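Local structure of putative fumarylpyruvate hydrolase (Burkholderia cenocepacia, 4MAQ) at residues D98-I102 against S194-K200. The protein is a putative hydrolase of the fumarylacetoacetate hydrolase (FAH) family and forms an assembly of two chains, each built around mixed beta-sheets. Sequence-based numbering, arbitrary orientation.
Sequences DGRSI and SRSVELK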
loop_
_atom_site.group_PDB
_atom_site.type_symbol
_atom_site.label_atom_id
_atom_site.label_comp_id
_atom_site.label_asym_id
_atom_site.label_seq_id
_atom_site.Cartn_x
_atom_site.Cartn_y
_atom_site.Cartn_z
ATOM N N ASP B 98 6.949 13.701 -11.322
ATOM C CA ASP B 98 6.656 13.934 -9.915
ATOM C C ASP B 98 5.932 15.270 -9.699
ATOM O O ASP B 98 6.102 16.220 -10.466
ATOM C CB ASP B 98 7.951 14.064 -9.107
ATOM C CG ASP B 98 8.839 12.801 -9.123
ATOM O OD1 ASP B 98 8.449 11.706 -9.612
ATOM O OD2 ASP B 98 9.981 12.937 -8.621
ATOM N N GLY B 99 5.180 15.377 -8.619
ATOM C CA GLY B 99 4.703 16.687 -8.208
ATOM C C GLY B 99 3.892 16.686 -6.953
ATOM O O GLY B 99 3.221 15.714 -6.657
ATOM N N ARG B 100 3.945 17.783 -6.217
ATOM C CA ARG B 100 2.999 17.993 -5.127
ATOM C C ARG B 100 2.188 19.259 -5.389
ATOM O O ARG B 100 2.658 20.178 -6.085
ATOM C CB ARG B 100 3.663 18.002 -3.742
ATOM C CG ARG B 100 4.543 19.183 -3.454
ATOM C CD ARG B 100 4.980 19.175 -1.990
ATOM N NE ARG B 100 5.681 17.945 -1.589
ATOM C CZ ARG B 100 6.945 17.648 -1.888
ATOM N NH1 ARG B 100 7.684 18.471 -2.652
ATOM N NH2 ARG B 100 7.468 16.517 -1.429
ATOM N N SER B 101 0.965 19.293 -4.847
ATOM C CA SER B 101 0.083 20.457 -5.009
ATOM C C SER B 101 0.003 20.891 -6.483
ATOM O O SER B 101 0.209 22.063 -6.830
ATOM C CB SER B 101 0.548 21.593 -4.089
ATOM O OG SER B 101 0.373 21.206 -2.733
ATOM N N ILE B 102 -0.317 19.922 -7.342
ATOM C CA ILE B 102 -0.381 20.133 -8.775
ATOM C C ILE B 102 -1.699 20.835 -9.110
ATOM O O ILE B 102 -2.769 20.392 -8.692
ATOM C CB ILE B 102 -0.298 18.778 -9.532
ATOM C CG1 ILE B 102 1.007 18.052 -9.193
ATOM C CG2 ILE B 102 -0.430 18.992 -11.048
ATOM C CD1 ILE B 102 1.028 16.608 -9.648
ATOM N N SER B 194 -2.159 14.679 -5.263
ATOM C CA SER B 194 -0.921 15.441 -5.041
ATOM C C SER B 194 -0.963 16.383 -3.835
ATOM O O SER B 194 0.067 16.930 -3.462
ATOM C CB SER B 194 -0.571 16.258 -6.291
ATOM O OG SER B 194 -1.361 17.441 -6.374
ATOM N N ARG B 195 -2.142 16.590 -3.243
ATOM C CA ARG B 195 -2.241 17.402 -2.036
ATOM C C ARG B 195 -2.132 16.535 -0.774
ATOM O O ARG B 195 -1.991 17.071 0.315
ATOM C CB ARG B 195 -3.527 18.253 -2.041
ATOM C CG ARG B 195 -3.500 19.309 -3.143
ATOM C CD ARG B 195 -4.618 20.327 -3.019
ATOM N NE ARG B 195 -5.940 19.791 -3.333
ATOM C CZ ARG B 195 -6.562 19.946 -4.505
ATOM N NH1 ARG B 195 -5.986 20.606 -5.503
ATOM N NH2 ARG B 195 -7.770 19.429 -4.683
ATOM N N SER B 196 -2.198 15.207 -0.929
ATOM C CA SER B 196 -2.097 14.263 0.177
ATOM C C SER B 196 -0.693 13.675 0.323
ATOM O O SER B 196 -0.197 13.507 1.447
ATOM C CB SER B 196 -3.101 13.149 -0.047
ATOM O OG SER B 196 -2.905 12.133 0.924
ATOM N N VAL B 197 -0.057 13.374 -0.820
ATOM C CA VAL B 197 1.296 12.828 -0.864
ATOM C C VAL B 197 1.986 13.489 -2.049
ATOM O O VAL B 197 1.330 14.088 -2.880
ATOM C CB VAL B 197 1.316 11.285 -1.085
ATOM C CG1 VAL B 197 0.689 10.520 0.087
ATOM C CG2 VAL B 197 0.638 10.903 -2.400
ATOM N N GLU B 198 3.294 13.321 -2.167
ATOM C CA GLU B 198 3.952 13.704 -3.400
ATOM C C GLU B 198 3.653 12.633 -4.449
ATOM O O GLU B 198 3.955 11.462 -4.254
ATOM C CB GLU B 198 5.464 13.854 -3.222
ATOM C CG GLU B 198 6.101 14.414 -4.477
ATOM C CD GLU B 198 7.610 14.374 -4.453
ATOM O OE1 GLU B 198 8.191 13.733 -3.549
ATOM O OE2 GLU B 198 8.205 15.002 -5.340
ATOM N N LEU B 199 3.054 13.038 -5.561
ATOM C CA LEU B 199 2.861 12.143 -6.682
ATOM C C LEU B 199 4.209 11.883 -7.327
ATOM O O LEU B 199 5.066 12.778 -7.376
ATOM C CB LEU B 199 1.913 12.799 -7.670
ATOM C CG LEU B 199 1.200 11.953 -8.683
ATOM C CD1 LEU B 199 0.221 11.000 -7.986
ATOM C CD2 LEU B 199 0.525 12.837 -9.719
ATOM N N LYS B 200 4.413 10.660 -7.809
ATOM C CA LYS B 200 5.706 10.288 -8.392
ATOM C C LYS B 200 5.539 9.627 -9.743
ATOM O O LYS B 200 4.546 8.942 -9.977
ATOM C CB LYS B 200 6.459 9.315 -7.470
ATOM C CG LYS B 200 6.839 9.882 -6.108
ATOM C CD LYS B 200 7.947 10.905 -6.196
ATOM C CE LYS B 200 8.789 10.854 -4.928
ATOM N NZ LYS B 200 9.940 11.789 -5.030
HETATM O O HOH W 1 11.561 10.968 -7.139
HETATM O O HOH W 2 -3.417 20.788 -6.068
#
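S194 OG takes the backbone N-H of I102 at 2.9 Å in a nearly straight bond and is also hydrogen-bonded to the A191 carbonyl, one turn back in helix 186-196. Its first torsion of 79° sets the hydroxyl between the backbone N and the carbonyl carbon, where a side chain as short as serine can serve both groups. S194 O accepts S101 N at 2.9 Å; two successive amides of the loop after strand 85-95 are thus tied to the C-terminal end of this helix in the FAH-family fold. G99 and L199 form a single antiparallel hydrogen-bonded pair: G99 N reaches L199 O at 2.9 Å, and L199 N returns the bond to G99 O. Glycine suits this site because a CB would run into the CD1 methyl of I102. I102 CD1 lies 3.8 Å from L199 CD2, the two side chains crossing at about a right angle beside I190. Toward the more exposed side, charged residues form a salt-bridge network. The R100 guanidinium is stacked over the E198 carboxylate, their planes 30° apart, with E198 CG over its face. E198 OE1, 3.6 Å from R100 NH2, lies well out of the guanidinium plane, so no N-H points at it and charge alone links them. K200 NZ hydrogen-bonds E198 OE1 at 3.0 Å from above the carboxylate plane. Its ammonium probably offsets the repulsion between D98 OD2 and E198 OE2, 4.3 Å apart. D98 OD1 is held by A201 N, while D98 OD2 makes a long salt bridge to K200 NZ, and a water between them donates to OD2 and accepts from NZ.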